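Local coordinates for acetyl-CoA acetyltransferase (Bacillus anthracis, PDB 3SS6), which probably catalyses, as a thiolase, the reversible condensation of two acetyl-CoA molecules into acetoacetyl-CoA and free CoA, at residues S93-I98 with A377-G382; S110-A115 with E263-E268; D313-N318 with L332-E337; V361-E366 with L389-L394. All coordinates share one frame; numbering follows the deposited sequence.

Contact 1 of 4, residues S93-I98 with A377-G382; sequences SGMQAI and ASLCVG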
loop_
_atom_site.group_PDB
_atom_site.type_symbol
_atom_site.label_atom_id
_atom_site.label_comp_id
_atom_site.label_asym_id
_atom_site.label_seq_id
_atom_site.Cartn_x
_atom_site.Cartn_y
_atom_site.Cartn_z
ATOM N N SER A 93 -0.575 -10.509 27.943
ATOM C CA SER A 93 -1.808 -9.708 27.899
ATOM C C SER A 93 -3.033 -10.434 28.450
ATOM O O SER A 93 -3.799 -9.864 29.228
ATOM C CB SER A 93 -2.117 -9.213 26.481
ATOM O OG SER A 93 -1.062 -8.403 26.001
ATOM N N GLY A 94 -3.229 -11.679 28.026
ATOM C CA GLY A 94 -4.394 -12.446 28.443
ATOM C C GLY A 94 -4.381 -12.787 29.922
ATOM O O GLY A 94 -5.444 -12.931 30.538
ATOM N N MET A 95 -3.189 -12.921 30.494
ATOM C CA MET A 95 -3.076 -13.169 31.927
ATOM C C MET A 95 -3.301 -11.859 32.689
ATOM O O MET A 95 -3.973 -11.844 33.719
ATOM C CB MET A 95 -1.727 -13.804 32.268
ATOM C CG MET A 95 -1.541 -14.121 33.743
ATOM S SD MET A 95 -0.052 -15.083 34.071
ATOM C CE MET A 95 -0.590 -16.698 33.474
ATOM N N GLN A 96 -2.762 -10.753 32.180
ATOM C CA GLN A 96 -3.009 -9.468 32.833
ATOM C C GLN A 96 -4.508 -9.147 32.863
ATOM O O GLN A 96 -5.011 -8.557 33.828
ATOM C CB GLN A 96 -2.242 -8.334 32.131
ATOM C CG GLN A 96 -2.495 -6.964 32.756
ATOM C CD GLN A 96 -1.961 -6.897 34.183
ATOM O OE1 GLN A 96 -0.816 -7.254 34.438
ATOM N NE2 GLN A 96 -2.798 -6.462 35.117
ATOM N N ALA A 97 -5.226 -9.528 31.814
ATOM C CA ALA A 97 -6.673 -9.291 31.787
ATOM C C ALA A 97 -7.343 -9.984 32.969
ATOM O O ALA A 97 -8.220 -9.420 33.619
ATOM C CB ALA A 97 -7.295 -9.762 30.455
ATOM N N ILE A 98 -6.924 -11.212 33.240
ATOM C CA ILE A 98 -7.470 -11.949 34.374
ATOM C C ILE A 98 -7.085 -11.273 35.689
ATOM O O ILE A 98 -7.897 -11.192 36.608
ATOM C CB ILE A 98 -6.985 -13.405 34.356
ATOM C CG1 ILE A 98 -7.600 -14.120 33.146
ATOM C CG2 ILE A 98 -7.327 -14.107 35.680
ATOM C CD1 ILE A 98 -6.895 -15.426 32.781
ATOM N N ALA A 377 0.543 -20.632 36.799
ATOM C CA ALA A 377 0.634 -20.367 35.370
ATOM C C ALA A 377 1.524 -19.141 35.183
ATOM O O ALA A 377 1.344 -18.127 35.854
ATOM C CB ALA A 377 -0.741 -20.125 34.768
ATOM N N SER A 378 2.479 -19.224 34.268
ATOM C CA SER A 378 3.432 -18.131 34.122
ATOM C C SER A 378 3.986 -18.075 32.717
ATOM O O SER A 378 4.117 -19.099 32.054
ATOM C CB SER A 378 4.582 -18.312 35.124
ATOM O OG SER A 378 5.506 -17.234 35.065
ATOM N N LEU A 379 4.321 -16.875 32.261
ATOM C CA LEU A 379 4.905 -16.767 30.930
ATOM C C LEU A 379 5.785 -15.550 30.761
ATOM O O LEU A 379 5.618 -14.568 31.472
ATOM C CB LEU A 379 3.815 -16.834 29.852
ATOM C CG LEU A 379 2.846 -15.680 29.614
ATOM C CD1 LEU A 379 1.905 -16.105 28.500
ATOM C CD2 LEU A 379 2.065 -15.334 30.874
ATOM N N CYS A 380 6.731 -15.645 29.823
ATOM C CA CYS A 380 7.629 -14.548 29.499
ATOM C C CYS A 380 6.882 -13.597 28.578
ATOM O O CYS A 380 5.845 -13.944 28.010
ATOM C CB CYS A 380 8.908 -15.051 28.816
ATOM S SG CYS A 380 8.620 -15.833 27.175
ATOM N N VAL A 381 7.416 -12.392 28.446
ATOM C CA VAL A 381 6.749 -11.318 27.722
ATOM C C VAL A 381 7.785 -10.530 26.941
ATOM O O VAL A 381 8.803 -10.123 27.501
ATOM C CB VAL A 381 6.068 -10.362 28.720
ATOM C CG1 VAL A 381 5.383 -9.208 27.991
ATOM C CG2 VAL A 381 5.088 -11.127 29.599
ATOM N N GLY A 382 7.548 -10.315 25.646
ATOM C CA GLY A 382 8.459 -9.486 24.874
ATOM C C GLY A 382 8.580 -8.132 25.551
ATOM O O GLY A 382 7.601 -7.620 26.093
#
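Met95 carries the contact almost alone, reaching from the first turn of helix 93-107 onto strand 374-381, where Ala377 and Leu379 receive it. With CG anti to the backbone N (chi1 -179°), the chain leaves the helix in a straight run. CB already stands 4.3 Å from Leu379 CD2. CG carries the chain onward, and SD touches two neighbours, lying 3.8 Å from Leu379 CD2 and as far from the carbonyl O of Ala377. The bend at the last torsion (chi3 -75°) turns the methyl to the strand backbone: CE sits 3.4 Å from Ala377 O and 3.7 Å from Ala377 CB, with Ser378 N a little farther away. Leu379 comes from the other direction, and the two long side chains slide past one another, Leu379 offering its CD2 branch to the flank of the thioether. Strand 385-393 extends the floor under Met95 through Val387 and Leu389, while Thr360 of helix 352-370 closes in from the neighbouring helix.

The helix begins just after Cys91, found here as S-hydroxycysteine and, by its place in the family, probably the nucleophile. Its packing against a strand of the C-terminal half is consistent with the thiolase fold, in which buried helices of both halves lie against the sheets. No hydrogen bond spans the two segments. Ala377 O is engaged by the backbone of Leu389, so the thioether methyl merely lies against an acceptor already in use, and the joint rests on dispersion between buried, mostly apolar atoms.

Contact 2 of 4, residues S110-A115 with E263-E268; sequences SEVVVA and EEKAKE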
loop_
_atom_site.group_PDB
_atom_site.type_symbol
_atom_site.label_atom_id
_atom_site.label_comp_id
_atom_site.label_asym_id
_atom_site.label_seq_id
_atom_site.Cartn_x
_atom_site.Cartn_y
_atom_site.Cartn_z
ATOM N N SER A 110 -16.219 -4.298 40.562
ATOM C CA SER A 110 -17.126 -5.173 39.825
ATOM C C SER A 110 -17.481 -6.381 40.673
ATOM O O SER A 110 -16.698 -6.779 41.534
ATOM C CB SER A 110 -16.459 -5.688 38.550
ATOM O OG SER A 110 -16.087 -4.641 37.684
ATOM N N GLU A 111 -18.644 -6.979 40.419
ATOM C CA GLU A 111 -19.010 -8.225 41.081
ATOM C C GLU A 111 -18.751 -9.427 40.186
ATOM O O GLU A 111 -18.398 -10.496 40.672
ATOM C CB GLU A 111 -20.477 -8.204 41.523
ATOM C CG GLU A 111 -20.738 -7.235 42.664
ATOM C CD GLU A 111 -22.134 -7.370 43.239
ATOM O OE1 GLU A 111 -23.074 -7.675 42.474
ATOM O OE2 GLU A 111 -22.284 -7.178 44.462
ATOM N N VAL A 112 -18.939 -9.234 38.883
ATOM C CA VAL A 112 -18.741 -10.279 37.878
ATOM C C VAL A 112 -17.934 -9.692 36.718
ATOM O O VAL A 112 -18.304 -8.662 36.163
ATOM C CB VAL A 112 -20.100 -10.782 37.320
ATOM C CG1 VAL A 112 -19.889 -11.824 36.224
ATOM C CG2 VAL A 112 -20.949 -11.381 38.433
ATOM N N VAL A 113 -16.825 -10.334 36.357
ATOM C CA VAL A 113 -16.040 -9.884 35.206
ATOM C C VAL A 113 -15.739 -11.063 34.292
ATOM O O VAL A 113 -15.420 -12.155 34.771
ATOM C CB VAL A 113 -14.704 -9.262 35.647
ATOM C CG1 VAL A 113 -13.902 -8.766 34.419
ATOM C CG2 VAL A 113 -14.946 -8.130 36.625
ATOM N N VAL A 114 -15.856 -10.846 32.984
ATOM C CA VAL A 114 -15.469 -11.847 31.995
ATOM C C VAL A 114 -14.120 -11.389 31.440
ATOM O O VAL A 114 -13.989 -10.266 30.958
ATOM C CB VAL A 114 -16.506 -11.947 30.874
ATOM C CG1 VAL A 114 -16.039 -12.924 29.809
ATOM C CG2 VAL A 114 -17.854 -12.402 31.448
ATOM N N ALA A 115 -13.105 -12.239 31.535
ATOM C CA ALA A 115 -11.759 -11.779 31.206
ATOM C C ALA A 115 -10.966 -12.865 30.532
ATOM O O ALA A 115 -11.138 -14.047 30.816
ATOM C CB ALA A 115 -11.029 -11.316 32.464
ATOM N N GLU A 263 -16.245 -14.402 45.719
ATOM C CA GLU A 263 -16.663 -15.652 46.327
ATOM C C GLU A 263 -18.059 -15.509 46.949
ATOM O O GLU A 263 -18.851 -16.453 46.942
ATOM C CB GLU A 263 -15.645 -16.113 47.365
ATOM C CG GLU A 263 -15.910 -17.550 47.824
ATOM C CD GLU A 263 -14.742 -18.166 48.562
ATOM O OE1 GLU A 263 -13.761 -17.453 48.854
ATOM O OE2 GLU A 263 -14.808 -19.380 48.855
ATOM N N GLU A 264 -18.348 -14.327 47.485
ATOM C CA GLU A 264 -19.660 -14.063 48.069
ATOM C C GLU A 264 -20.766 -14.112 47.015
ATOM O O GLU A 264 -21.845 -14.659 47.270
ATOM C CB GLU A 264 -19.675 -12.734 48.832
ATOM C CG GLU A 264 -18.820 -12.754 50.090
ATOM C CD GLU A 264 -19.093 -11.583 51.020
ATOM O OE1 GLU A 264 -19.586 -10.537 50.544
ATOM O OE2 GLU A 264 -18.814 -11.714 52.233
ATOM N N LYS A 265 -20.492 -13.573 45.832
ATOM C CA LYS A 265 -21.443 -13.618 44.730
ATOM C C LYS A 265 -21.700 -15.064 44.303
ATOM O O LYS A 265 -22.836 -15.443 44.022
ATOM C CB LYS A 265 -20.909 -12.815 43.540
ATOM C CG LYS A 265 -21.901 -12.642 42.395
ATOM C CD LYS A 265 -23.035 -11.723 42.814
ATOM C CE LYS A 265 -23.892 -11.313 41.633
ATOM N NZ LYS A 265 -25.020 -10.444 42.084
ATOM N N ALA A 266 -20.647 -15.876 44.259
ATOM C CA ALA A 266 -20.824 -17.284 43.909
ATOM C C ALA A 266 -21.684 -18.002 44.955
ATOM O O ALA A 266 -22.552 -18.806 44.613
ATOM C CB ALA A 266 -19.479 -17.976 43.748
ATOM N N LYS A 267 -21.444 -17.707 46.228
ATOM C CA LYS A 267 -22.247 -18.302 47.300
ATOM C C LYS A 267 -23.702 -17.876 47.161
ATOM O O LYS A 267 -24.619 -18.691 47.327
ATOM C CB LYS A 267 -21.705 -17.894 48.670
ATOM C CG LYS A 267 -22.473 -18.498 49.863
ATOM C CD LYS A 267 -22.173 -19.982 49.998
ATOM C CE LYS A 267 -22.856 -20.583 51.220
ATOM N NZ LYS A 267 -22.444 -21.999 51.438
ATOM N N GLU A 268 -23.907 -16.596 46.860
ATOM C CA GLU A 268 -25.246 -16.046 46.664
ATOM C C GLU A 268 -26.001 -16.829 45.596
ATOM O O GLU A 268 -27.186 -17.145 45.755
ATOM C CB GLU A 268 -25.149 -14.572 46.254
ATOM C CG GLU A 268 -26.431 -13.980 45.681
ATOM C CD GLU A 268 -26.184 -12.694 44.899
ATOM O OE1 GLU A 268 -25.748 -11.694 45.509
ATOM O OE2 GLU A 268 -26.418 -12.687 43.671
#
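A salt-bridge network of Glu111, Lys265 and Glu268 bridges the turn before strand 112-120 and the short helix 263-269, at the periphery of the subunit. Lys265 is its middle member. Its CG lies anti to the backbone N, and a bend at chi2 (69°) swings the rest of the chain across Glu111, the two side chains crossing at about a right angle. NZ then stands 3.4 Å from Glu111 OE1, a weak hydrogen bond within the salt bridge. One turn along its own helix, NZ meets Glu268 OE2 at 3.1 Å, on the syn side of the carboxylate and 17° out of its plane; Glu268 is modelled in two conformers, so this bond belongs to one of them. Beneath the charges, Lys265 CG rests 4.3 Å from Val112 CG2, a looser apolar touch at the buried start of the strand. The backbone is tied nearby: Asp52 OD2 accepts from the N atoms of Glu111 and Val112, and Ser262 OG from Lys265 N. Glu111 and Glu268 bring like charges to within 5.7 Å, OE1 to OE1, and the ammonium group would offset their repulsion. With both acids exposed, solvent probably screens the pairing and keeps its strength modest.

Contact 3 of 4, residues D313-N318 with L332-E337; sequences DLLEIN and LDLDRE. Unlike the reference sequence in segment 332-337: Asp333 (reference Gly).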
loop_
_atom_site.group_PDB
_atom_site.type_symbol
_atom_site.label_atom_id
_atom_site.label_comp_id
_atom_site.label_asym_id
_atom_site.label_seq_id
_atom_site.Cartn_x
_atom_site.Cartn_y
_atom_site.Cartn_z
ATOM N N ASP A 313 1.173 -28.288 42.518
ATOM C CA ASP A 313 0.863 -29.606 41.973
ATOM C C ASP A 313 1.083 -29.678 40.464
ATOM O O ASP A 313 1.551 -30.698 39.945
ATOM C CB ASP A 313 -0.571 -29.997 42.321
ATOM C CG ASP A 313 -0.773 -30.190 43.809
ATOM O OD1 ASP A 313 0.010 -30.954 44.420
ATOM O OD2 ASP A 313 -1.706 -29.577 44.371
ATOM N N LEU A 314 0.727 -28.598 39.769
ATOM C CA LEU A 314 0.950 -28.488 38.332
ATOM C C LEU A 314 1.379 -27.079 37.973
ATOM O O LEU A 314 0.968 -26.115 38.618
ATOM C CB LEU A 314 -0.328 -28.796 37.558
ATOM C CG LEU A 314 -0.833 -30.241 37.574
ATOM C CD1 LEU A 314 -2.128 -30.315 36.779
ATOM C CD2 LEU A 314 0.199 -31.216 36.998
ATOM N N LEU A 315 2.190 -26.965 36.928
ATOM C CA LEU A 315 2.557 -25.663 36.393
ATOM C C LEU A 315 2.326 -25.627 34.886
ATOM O O LEU A 315 2.540 -26.622 34.181
ATOM C CB LEU A 315 4.029 -25.322 36.692
ATOM C CG LEU A 315 4.514 -25.232 38.145
ATOM C CD1 LEU A 315 4.916 -26.604 38.666
ATOM C CD2 LEU A 315 5.694 -24.261 38.260
ATOM N N GLU A 316 1.909 -24.462 34.409
ATOM C CA GLU A 316 1.921 -24.146 32.985
ATOM C C GLU A 316 2.907 -23.005 32.821
ATOM O O GLU A 316 2.707 -21.934 33.381
ATOM C CB GLU A 316 0.547 -23.673 32.513
ATOM C CG GLU A 316 -0.482 -24.788 32.340
ATOM C CD GLU A 316 -0.271 -25.579 31.066
ATOM O OE1 GLU A 316 -0.026 -24.957 30.013
ATOM O OE2 GLU A 316 -0.348 -26.826 31.119
ATOM N N ILE A 317 3.990 -23.263 32.100
ATOM C CA ILE A 317 4.991 -22.249 31.760
ATOM C C ILE A 317 5.014 -22.164 30.245
ATOM O O ILE A 317 5.508 -23.089 29.598
ATOM C CB ILE A 317 6.413 -22.676 32.205
ATOM C CG1 ILE A 317 6.443 -23.066 33.688
ATOM C CG2 ILE A 317 7.421 -21.563 31.906
ATOM C CD1 ILE A 317 6.106 -21.929 34.625
ATOM N N ASN A 318 4.489 -21.093 29.663
ATOM C CA ASN A 318 4.367 -21.127 28.210
ATOM C C ASN A 318 5.699 -21.349 27.502
ATOM O O ASN A 318 6.705 -20.733 27.847
ATOM C CB ASN A 318 3.663 -19.900 27.641
ATOM C CG ASN A 318 3.462 -20.010 26.142
ATOM O OD1 ASN A 318 2.947 -21.018 25.651
ATOM N ND2 ASN A 318 3.910 -19.003 25.405
ATOM N N LEU A 332 14.918 -22.361 37.878
ATOM C CA LEU A 332 14.061 -22.707 39.013
ATOM C C LEU A 332 14.214 -24.159 39.473
ATOM O O LEU A 332 13.636 -24.550 40.490
ATOM C CB LEU A 332 12.590 -22.442 38.666
ATOM C CG LEU A 332 12.157 -20.992 38.410
ATOM C CD1 LEU A 332 10.681 -20.954 38.059
ATOM C CD2 LEU A 332 12.431 -20.118 39.623
ATOM N N ASP A 333 14.996 -24.944 38.730
ATOM C CA ASP A 333 15.125 -26.384 38.964
ATOM C C ASP A 333 13.757 -27.059 39.068
ATOM O O ASP A 333 13.460 -27.736 40.052
ATOM C CB ASP A 333 15.959 -26.663 40.221
ATOM C CG ASP A 333 16.378 -28.122 40.338
ATOM O OD1 ASP A 333 16.372 -28.843 39.318
ATOM O OD2 ASP A 333 16.728 -28.544 41.458
ATOM N N LEU A 334 12.927 -26.866 38.047
ATOM C CA LEU A 334 11.578 -27.420 38.039
ATOM C C LEU A 334 11.572 -28.930 37.830
ATOM O O LEU A 334 12.472 -29.485 37.192
ATOM C CB LEU A 334 10.737 -26.780 36.932
ATOM C CG LEU A 334 10.533 -25.270 36.986
ATOM C CD1 LEU A 334 9.755 -24.826 35.771
ATOM C CD2 LEU A 334 9.820 -24.865 38.271
ATOM N N ASP A 335 10.539 -29.580 38.362
ATOM C CA ASP A 335 10.256 -30.980 38.065
ATOM C C ASP A 335 9.414 -31.057 36.800
ATOM O O ASP A 335 8.213 -30.795 36.828
ATOM C CB ASP A 335 9.488 -31.620 39.225
ATOM C CG ASP A 335 9.155 -33.082 38.974
ATOM O OD1 ASP A 335 9.388 -33.574 37.847
ATOM O OD2 ASP A 335 8.652 -33.746 39.908
ATOM N N ARG A 336 10.036 -31.421 35.682
ATOM C CA ARG A 336 9.331 -31.365 34.400
ATOM C C ARG A 336 8.053 -32.212 34.383
ATOM O O ARG A 336 7.118 -31.914 33.640
ATOM C CB ARG A 336 10.261 -31.779 33.254
ATOM C CG ARG A 336 9.650 -31.569 31.873
ATOM C CD ARG A 336 10.578 -32.085 30.772
ATOM N NE ARG A 336 11.805 -31.297 30.690
ATOM C CZ ARG A 336 12.794 -31.538 29.836
ATOM N NH1 ARG A 336 12.702 -32.550 28.984
ATOM N NH2 ARG A 336 13.879 -30.768 29.836
ATOM N N GLU A 337 8.008 -33.258 35.210
ATOM C CA GLU A 337 6.831 -34.125 35.265
ATOM C C GLU A 337 5.576 -33.413 35.763
ATOM O O GLU A 337 4.460 -33.919 35.594
ATOM C CB GLU A 337 7.106 -35.367 36.117
ATOM C CG GLU A 337 8.130 -36.309 35.492
ATOM C CD GLU A 337 8.322 -37.603 36.282
ATOM O OE1 GLU A 337 8.930 -38.546 35.730
ATOM O OE2 GLU A 337 7.878 -37.674 37.450
#
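Leu334 points its two methyls at different residues of strand 314-317, one at Leu315 and the other at Ile317. Its branch CD2 meets Leu315 CD2 at 4.2 Å, the leucines crossing obliquely so that they touch through single methyl branches and not along their lengths. The other branch, CD1, lies 4.3 Å from CG1 of Ile317, a residue modelled in two conformers. Leu315 and Ile317, two apart on the strand, both face the loop, and Leu334 spans the pair. In Leu334 and Leu315 alike CG stands anti to the carbonyl carbon (chi1 -60° in each), which turns the two branched ends to one another.

Two turns flank Leu334. Asp333, with positive phi, is the C-prime residue of the Schellman motif that ends helix 322-332, and Leu334 N is bonded back to Glu329 O. Just after it, Asp335 OD1 accepts from Glu337 N at 3.0 Å in an Asx turn, the donor lying above the carboxylate plane, 46° out of it. Beyond the turn the chain runs beside the strand, Leu315 pairing through its backbone with Lys338 and Asn340.

The contact thus closes the short connection from the strand through helix 322-332 and back. Its two halves meet through apolar groups near van der Waals distance, and no hydrogen bond spans them; the loop is held by its turns and by salt bridges of Arg336 with Glu329 and Glu179.

Contact 4 of 4, residues V361-E366 with L389-L394; sequences VSLIHE and LFIEAL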
loop_
_atom_site.group_PDB
_atom_site.type_symbol
_atom_site.label_atom_id
_atom_site.label_comp_id
_atom_site.label_asym_id
_atom_site.label_seq_id
_atom_site.Cartn_x
_atom_site.Cartn_y
_atom_site.Cartn_z
ATOM N N VAL A 361 -6.812 -21.418 31.521
ATOM C CA VAL A 361 -7.926 -22.330 31.223
ATOM C C VAL A 361 -7.463 -23.784 31.300
ATOM O O VAL A 361 -8.085 -24.622 31.964
ATOM C CB VAL A 361 -8.516 -22.053 29.822
ATOM C CG1 VAL A 361 -9.464 -23.182 29.382
ATOM C CG2 VAL A 361 -9.232 -20.724 29.788
ATOM N N SER A 362 -6.374 -24.094 30.605
ATOM C CA SER A 362 -5.875 -25.467 30.564
ATOM C C SER A 362 -5.447 -25.990 31.938
ATOM O O SER A 362 -5.737 -27.142 32.313
ATOM C CB SER A 362 -4.732 -25.563 29.558
ATOM O OG SER A 362 -5.205 -25.196 28.263
ATOM N N LEU A 363 -4.757 -25.144 32.691
ATOM C CA LEU A 363 -4.337 -25.504 34.036
ATOM C C LEU A 363 -5.525 -25.846 34.925
ATOM O O LEU A 363 -5.512 -26.849 35.637
ATOM C CB LEU A 363 -3.543 -24.357 34.658
ATOM C CG LEU A 363 -3.025 -24.560 36.080
ATOM C CD1 LEU A 363 -2.081 -25.759 36.179
ATOM C CD2 LEU A 363 -2.302 -23.272 36.489
ATOM N N ILE A 364 -6.551 -25.004 34.894
ATOM C CA ILE A 364 -7.713 -25.221 35.751
ATOM C C ILE A 364 -8.342 -26.582 35.496
ATOM O O ILE A 364 -8.626 -27.337 36.430
ATOM C CB ILE A 364 -8.766 -24.124 35.552
ATOM C CG1 ILE A 364 -8.266 -22.802 36.139
ATOM C CG2 ILE A 364 -10.079 -24.533 36.200
ATOM C CD1 ILE A 364 -9.042 -21.580 35.665
ATOM N N HIS A 365 -8.525 -26.911 34.223
ATOM C CA HIS A 365 -9.164 -28.164 33.866
ATOM C C HIS A 365 -8.303 -29.379 34.174
ATOM O O HIS A 365 -8.833 -30.420 34.560
ATOM C CB HIS A 365 -9.601 -28.138 32.398
ATOM C CG HIS A 365 -10.786 -27.257 32.158
ATOM N ND1 HIS A 365 -12.078 -27.677 32.388
ATOM C CD2 HIS A 365 -10.875 -25.970 31.749
ATOM C CE1 HIS A 365 -12.914 -26.689 32.113
ATOM N NE2 HIS A 365 -12.209 -25.642 31.726
ATOM N N GLU A 366 -6.986 -29.249 34.013
ATOM C CA GLU A 366 -6.104 -30.389 34.278
ATOM C C GLU A 366 -5.941 -30.638 35.780
ATOM O O GLU A 366 -5.896 -31.784 36.215
ATOM C CB GLU A 366 -4.747 -30.219 33.565
ATOM C CG GLU A 366 -3.753 -31.398 33.726
ATOM C CD GLU A 366 -4.214 -32.716 33.082
ATOM O OE1 GLU A 366 -5.232 -32.737 32.361
ATOM O OE2 GLU A 366 -3.537 -33.742 33.301
ATOM N N LEU A 389 0.558 -16.381 37.852
ATOM C CA LEU A 389 -0.767 -16.440 38.443
ATOM C C LEU A 389 -0.855 -17.703 39.291
ATOM O O LEU A 389 -0.454 -18.782 38.853
ATOM C CB LEU A 389 -1.819 -16.474 37.323
ATOM C CG LEU A 389 -3.280 -16.497 37.768
ATOM C CD1 LEU A 389 -3.627 -15.247 38.562
ATOM C CD2 LEU A 389 -4.183 -16.628 36.544
ATOM N N PHE A 390 -1.359 -17.562 40.514
ATOM C CA PHE A 390 -1.375 -18.659 41.485
ATOM C C PHE A 390 -2.821 -18.997 41.798
ATOM O O PHE A 390 -3.583 -18.126 42.213
ATOM C CB PHE A 390 -0.621 -18.246 42.751
ATOM C CG PHE A 390 0.822 -17.933 42.497
ATOM C CD1 PHE A 390 1.807 -18.868 42.776
ATOM C CD2 PHE A 390 1.185 -16.720 41.925
ATOM C CE1 PHE A 390 3.147 -18.584 42.512
ATOM C CE2 PHE A 390 2.517 -16.429 41.650
ATOM C CZ PHE A 390 3.501 -17.355 41.952
ATOM N N ILE A 391 -3.204 -20.247 41.561
ATOM C CA ILE A 391 -4.597 -20.643 41.727
ATOM C C ILE A 391 -4.744 -21.925 42.539
ATOM O O ILE A 391 -3.797 -22.710 42.673
ATOM C CB ILE A 391 -5.304 -20.842 40.372
ATOM C CG1 ILE A 391 -4.686 -22.012 39.613
ATOM C CG2 ILE A 391 -5.253 -19.566 39.527
ATOM C CD1 ILE A 391 -5.512 -22.435 38.411
ATOM N N GLU A 392 -5.930 -22.113 43.107
ATOM C CA GLU A 392 -6.263 -23.374 43.773
ATOM C C GLU A 392 -7.563 -23.888 43.185
ATOM O O GLU A 392 -8.574 -23.190 43.206
ATOM C CB GLU A 392 -6.403 -23.183 45.291
ATOM C CG GLU A 392 -5.079 -22.833 45.962
ATOM C CD GLU A 392 -5.198 -22.536 47.448
ATOM O OE1 GLU A 392 -6.324 -22.332 47.953
ATOM O OE2 GLU A 392 -4.143 -22.504 48.116
ATOM N N ALA A 393 -7.536 -25.106 42.659
ATOM C CA ALA A 393 -8.760 -25.738 42.187
ATOM C C ALA A 393 -9.644 -26.057 43.386
ATOM O O ALA A 393 -9.153 -26.430 44.460
ATOM C CB ALA A 393 -8.442 -27.007 41.407
ATOM N N LEU A 394 -10.951 -25.917 43.211
ATOM C CA LEU A 394 -11.864 -26.161 44.320
ATOM C C LEU A 394 -12.468 -27.556 44.237
ATOM O O LEU A 394 -12.609 -28.120 43.154
ATOM C CB LEU A 394 -12.951 -25.086 44.374
ATOM C CG LEU A 394 -12.387 -23.679 44.611
ATOM C CD1 LEU A 394 -13.493 -22.626 44.674
ATOM C CD2 LEU A 394 -11.553 -23.654 45.887
ATOM O OXT LEU A 394 -12.808 -28.145 45.263
#
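Ile364 of helix 352-370 and Ala393 of strand 385-393 mark the nearest approach of the two backbones, their CA atoms 6.5 Å apart, while the side chains meet a little earlier on the strand, where Leu363 and Ile364 pack on Ile391. Ile391 supplies the central methyl of the contact. Its CG1 takes the crowded position between backbone N and carbonyl carbon (chi1 65°), and CD1 extends from there to the helix, meeting both neighbours at once. Ile364 CG1 lies 3.6 Å from that methyl, and Leu363 CD2 3.8 Å from it. The approaches differ: Ile364 crosses Ile391 at about a right angle, whereas Leu363 runs past it in the opposite direction, so that its CD2 also comes 4.1 Å from Ile391 CG1 and its CG 4.0 Å from Ile391 CD1.

Ile391 faces the helix, while Phe390 turns to the other side of the sheet and packs on strand 275-284. Around the same helix, Leu363 reaches Leu314 and Glu316 of strand 314-317, and Ile364 touches Ile9 and Ala12 of strand 7-19. The helix therefore lies over several strands, as a buried helix does in the thiolase fold. A bound potassium ion lies about 7 Å from the side chain of Ile364, too far for direct contact.

No hydrogen bond joins the two segments. Three branched aliphatic side chains, all buried, make close van der Waals contact, and the hold of helix on sheet here depends on shape complementarity and the exclusion of water.

How the contacts relate
From the N terminus, helix 93-107 opens contact 1, whose loop closes only at strand 374-381, tying the two thiolase halves together. Nested inside it, contact 2 runs from 110-115 to 263-268 and closes before contact 3, also nested, joins strand 314-317 to the loop after helix 322-332. Contact 4 starts on helix 352-370 within the span of contact 1 and ends on strand 385-393 beyond it, so these two cross. All four reach the same sheet. Strand 374-381 lies between 314-317 and 385-393, linking contacts 1, 3 and 4 by backbone pairing, and Leu314 also packs on Glu366. Contact 2 stands apart, although Ala115 touches Ala97.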